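Local coordinates for protein probable intron-encoded endonuclease 1 (Wickerhamomyces canadensis, PDB 6X1J) that cleaves DNA at a specific recognition sequence as a LAGLIDADG homing endonuclease, taking part in homing of the mitochondrial 21S rRNA gene intron, at residues A[145-151]-A[223-229]. Coordinates in Å, arbitrary orientation, origin at the centre of the assembly. Residue numbers count along the deposited sequence, not the author numbering.
Sequences FMDDGGK and MKYKLLF. With K (potassium ion), chain D; K (potassium ion), chain E; nucleotides of chain C.
Residues 145-148 finish a helix, and from Gly149 (phi/psi -78/158) the chain runs extended as strand 149-151. Residues 223-229 pass alongside with helical phi/psi at 224-226, turning extended at Leu228; the register is set by CA pairs Met146-Met223 (6.4 Å) and Gly150-Lys226 (6.1 Å). Lys226, with 125 Å² covered, points its CA-to-CB bond sideways, but chi1 m, chi2 t, chi3 at 99° and chi4 t carry its amine to the helix end. There Lys226 NZ donates to Met146 O at 2.9 Å and, weakly, to Gly149 O at 2.8 Å, so one ammonium group serves carbonyls on both sides of the helix-to-strand switch. Phe145 (chi1 t) lies against the lysine stem, Phe145 CE2 to Lys226 CB 3.7 Å. Lys151 (101 Å²) points toward 223-229 and extends, chi1 m and then all t: Lys151 NZ donates to Leu228 O at 2.9 Å and sits over the Phe229 ring face, 4.0 Å from the centroid and 25° off the normal, a cation-pi contact. At the helix end, near the Lys226 amine, the backbone carbonyl Asp147 O binds one potassium ion at 2.3 Å, with a DC17 phosphate of chain C, and the carboxylate Asp148 OD2 the other at 2.8 Å. Such is the end of the second LAGLIDADG helix, 138-148, running into strand 149-151 of its antiparallel sheet beside the DNA; Asp47 and Gly46 from the first motif help complete the potassium sites.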
loop_
_atom_site.group_PDB
_atom_site.type_symbol
_atom_site.label_atom_id
_atom_site.label_comp_id
_atom_site.label_asym_id
_atom_site.label_seq_id
_atom_site.Cartn_x
_atom_site.Cartn_y
_atom_site.Cartn_z
ATOM N N PHE A 145 -0.486 -4.412 5.612
ATOM C CA PHE A 145 -1.548 -4.765 6.588
ATOM C C PHE A 145 -2.580 -3.624 6.737
ATOM O O PHE A 145 -3.799 -3.891 6.757
ATOM C CB PHE A 145 -0.927 -5.213 7.922
ATOM C CG PHE A 145 -1.983 -5.744 8.869
ATOM C CD1 PHE A 145 -2.503 -7.018 8.706
ATOM C CD2 PHE A 145 -2.540 -4.927 9.836
ATOM C CE1 PHE A 145 -3.558 -7.463 9.488
ATOM C CE2 PHE A 145 -3.583 -5.384 10.632
ATOM C CZ PHE A 145 -4.088 -6.646 10.456
ATOM N N MET A 146 -2.185 -2.348 6.809
ATOM C CA MET A 146 -3.191 -1.255 6.964
ATOM C C MET A 146 -4.049 -1.219 5.697
ATOM O O MET A 146 -5.271 -1.016 5.777
ATOM C CB MET A 146 -2.519 0.096 7.235
ATOM C CG MET A 146 -1.751 0.107 8.562
ATOM S SD MET A 146 -1.095 1.725 9.109
ATOM C CE MET A 146 0.517 1.783 8.327
ATOM N N ASP A 147 -3.455 -1.529 4.560
ATOM C CA ASP A 147 -4.159 -1.530 3.253
ATOM C C ASP A 147 -5.107 -2.730 3.203
ATOM O O ASP A 147 -6.359 -2.511 3.225
ATOM C CB ASP A 147 -3.145 -1.495 2.120
ATOM C CG ASP A 147 -2.482 -0.141 1.909
ATOM O OD1 ASP A 147 -2.763 0.790 2.706
ATOM O OD2 ASP A 147 -1.716 -0.008 0.925
ATOM N N ASP A 148 -4.549 -3.945 3.229
ATOM C CA ASP A 148 -5.244 -5.200 2.811
ATOM C C ASP A 148 -5.454 -6.160 3.990
ATOM O O ASP A 148 -5.919 -7.299 3.775
ATOM C CB ASP A 148 -4.449 -5.810 1.651
ATOM C CG ASP A 148 -4.945 -5.279 0.323
ATOM O OD1 ASP A 148 -5.466 -4.158 0.314
ATOM O OD2 ASP A 148 -4.835 -5.991 -0.688
ATOM N N GLY A 149 -5.126 -5.710 5.190
ATOM C CA GLY A 149 -5.135 -6.511 6.415
ATOM C C GLY A 149 -6.563 -6.673 6.913
ATOM O O GLY A 149 -7.414 -5.894 6.512
ATOM N N GLY A 150 -6.798 -7.696 7.719
ATOM C CA GLY A 150 -8.127 -8.121 8.201
ATOM C C GLY A 150 -8.000 -9.063 9.374
ATOM O O GLY A 150 -6.921 -9.614 9.571
ATOM N N LYS A 151 -9.076 -9.201 10.144
ATOM C CA LYS A 151 -9.243 -10.233 11.196
ATOM C C LYS A 151 -9.838 -11.498 10.565
ATOM O O LYS A 151 -10.564 -11.401 9.566
ATOM C CB LYS A 151 -10.124 -9.670 12.305
ATOM C CG LYS A 151 -9.502 -8.505 13.067
ATOM C CD LYS A 151 -10.383 -8.062 14.204
ATOM C CE LYS A 151 -9.876 -6.895 15.029
ATOM N NZ LYS A 151 -10.700 -6.751 16.248
ATOM N N MET A 223 -5.474 3.444 12.543
ATOM C CA MET A 223 -5.489 2.081 11.921
ATOM C C MET A 223 -5.231 0.958 12.951
ATOM O O MET A 223 -5.240 -0.262 12.572
ATOM C CB MET A 223 -4.493 2.041 10.750
ATOM C CG MET A 223 -4.952 2.880 9.553
ATOM S SD MET A 223 -6.578 2.405 8.960
ATOM C CE MET A 223 -6.715 3.106 7.319
ATOM N N LYS A 224 -5.059 1.275 14.221
ATOM C CA LYS A 224 -4.750 0.217 15.221
ATOM C C LYS A 224 -5.915 -0.774 15.315
ATOM O O LYS A 224 -5.656 -1.928 15.666
ATOM C CB LYS A 224 -4.525 0.785 16.614
ATOM C CG LYS A 224 -3.338 1.709 16.730
ATOM C CD LYS A 224 -2.051 0.978 16.933
ATOM C CE LYS A 224 -0.969 1.873 17.504
ATOM N NZ LYS A 224 0.328 1.626 16.834
ATOM N N TYR A 225 -7.132 -0.355 14.953
ATOM C CA TYR A 225 -8.350 -1.168 15.130
ATOM C C TYR A 225 -8.259 -2.467 14.314
ATOM O O TYR A 225 -8.958 -3.447 14.680
ATOM C CB TYR A 225 -9.604 -0.385 14.757
ATOM C CG TYR A 225 -9.839 -0.239 13.289
ATOM C CD1 TYR A 225 -9.289 0.827 12.601
ATOM C CD2 TYR A 225 -10.598 -1.163 12.587
ATOM C CE1 TYR A 225 -9.513 0.984 11.243
ATOM C CE2 TYR A 225 -10.819 -1.025 11.224
ATOM C CZ TYR A 225 -10.262 0.051 10.547
ATOM O OH TYR A 225 -10.454 0.214 9.201
ATOM N N LYS A 226 -7.454 -2.501 13.245
ATOM C CA LYS A 226 -7.395 -3.687 12.338
ATOM C C LYS A 226 -6.681 -4.812 13.078
ATOM O O LYS A 226 -6.872 -5.953 12.699
ATOM C CB LYS A 226 -6.681 -3.371 11.021
ATOM C CG LYS A 226 -7.423 -2.431 10.087
ATOM C CD LYS A 226 -6.844 -2.403 8.698
ATOM C CE LYS A 226 -7.639 -3.281 7.770
ATOM N NZ LYS A 226 -7.240 -3.112 6.357
ATOM N N LEU A 227 -5.943 -4.463 14.126
ATOM C CA LEU A 227 -4.953 -5.298 14.857
ATOM C C LEU A 227 -5.418 -5.570 16.301
ATOM O O LEU A 227 -4.939 -6.552 16.923
ATOM C CB LEU A 227 -3.640 -4.494 14.850
ATOM C CG LEU A 227 -2.372 -5.230 15.251
ATOM C CD1 LEU A 227 -1.992 -6.216 14.170
ATOM C CD2 LEU A 227 -1.207 -4.274 15.497
ATOM N N LEU A 228 -6.250 -4.702 16.853
ATOM C CA LEU A 228 -6.576 -4.664 18.302
ATOM C C LEU A 228 -7.684 -5.686 18.643
ATOM O O LEU A 228 -8.712 -5.673 18.011
ATOM C CB LEU A 228 -7.034 -3.243 18.644
ATOM C CG LEU A 228 -6.297 -2.563 19.799
ATOM C CD1 LEU A 228 -6.854 -1.161 20.043
ATOM C CD2 LEU A 228 -6.363 -3.389 21.081
ATOM N N PHE A 229 -7.470 -6.530 19.635
ATOM C CA PHE A 229 -8.525 -7.356 20.282
ATOM C C PHE A 229 -8.551 -7.032 21.774
ATOM O O PHE A 229 -7.594 -6.388 22.265
ATOM C CB PHE A 229 -8.253 -8.844 20.073
ATOM C CG PHE A 229 -8.197 -9.279 18.630
ATOM C CD1 PHE A 229 -7.013 -9.192 17.906
ATOM C CD2 PHE A 229 -9.336 -9.775 17.999
ATOM C CE1 PHE A 229 -6.970 -9.638 16.591
ATOM C CE2 PHE A 229 -9.289 -10.224 16.691
ATOM C CZ PHE A 229 -8.108 -10.131 15.983
HETATM K K K D . -8.113 -1.912 1.815
HETATM K K K E . -4.503 -5.182 -3.339
ATOM P P DC C 17 -8.625 -5.013 0.510
ATOM O OP1 DC C 17 -8.403 -3.726 -0.190
ATOM O OP2 DC C 17 -7.611 -6.093 0.334
ATOM O "O5'" DC C 17 -8.848 -4.671 2.054
ATOM C "C5'" DC C 17 -9.115 -5.622 3.128
ATOM C "C4'" DC C 17 -10.461 -5.319 3.754
ATOM O "O4'" DC C 17 -11.551 -5.890 2.975
ATOM C "C3'" DC C 17 -10.701 -5.737 5.206
ATOM O "O3'" DC C 17 -11.238 -4.587 5.907
ATOM C "C2'" DC C 17 -11.663 -6.903 5.068
ATOM C "C1'" DC C 17 -12.456 -6.577 3.825
ATOM N N1 DC C 17 -12.992 -7.752 3.081
ATOM C C2 DC C 17 -14.308 -7.735 2.579
ATOM O O2 DC C 17 -15.029 -6.746 2.792
ATOM N N3 DC C 17 -14.760 -8.799 1.876
ATOM C C4 DC C 17 -13.949 -9.828 1.630
ATOM N N4 DC C 17 -14.443 -10.868 0.952
ATOM C C5 DC C 17 -12.607 -9.859 2.105
ATOM C C6 DC C 17 -12.168 -8.800 2.799
ATOM P P DC C 18 -11.523 -4.549 7.483
ATOM O OP1 DC C 18 -11.405 -3.131 7.924
ATOM O OP2 DC C 18 -10.740 -5.579 8.214
ATOM O "O5'" DC C 18 -13.037 -5.035 7.603
ATOM C "C5'" DC C 18 -14.048 -4.346 6.918
ATOM C "C4'" DC C 18 -15.317 -5.155 6.944
ATOM O "O4'" DC C 18 -15.209 -6.311 6.085
ATOM C "C3'" DC C 18 -15.820 -5.667 8.296
ATOM O "O3'" DC C 18 -17.018 -4.991 8.658
ATOM C "C2'" DC C 18 -15.934 -7.180 8.100
ATOM C "C1'" DC C 18 -16.035 -7.329 6.597
ATOM N N1 DC C 18 -15.570 -8.606 6.031
ATOM C C2 DC C 18 -16.423 -9.346 5.210
ATOM O O2 DC C 18 -17.563 -8.917 4.973
ATOM N N3 DC C 18 -15.997 -10.525 4.712
ATOM C C4 DC C 18 -14.754 -10.945 4.960
ATOM N N4 DC C 18 -14.363 -12.102 4.410
ATOM C C5 DC C 18 -13.856 -10.195 5.770
ATOM C C6 DC C 18 -14.294 -9.032 6.262
HETATM O O HOH W 1 -10.351 -1.855 3.165
HETATM O O HOH W 2 -10.988 -2.847 0.473
HETATM O O HOH W 3 -4.169 -4.411 -6.085
HETATM O O HOH W 4 -7.019 -6.563 -2.640
HETATM O O HOH W 5 -4.551 -8.359 -3.517
#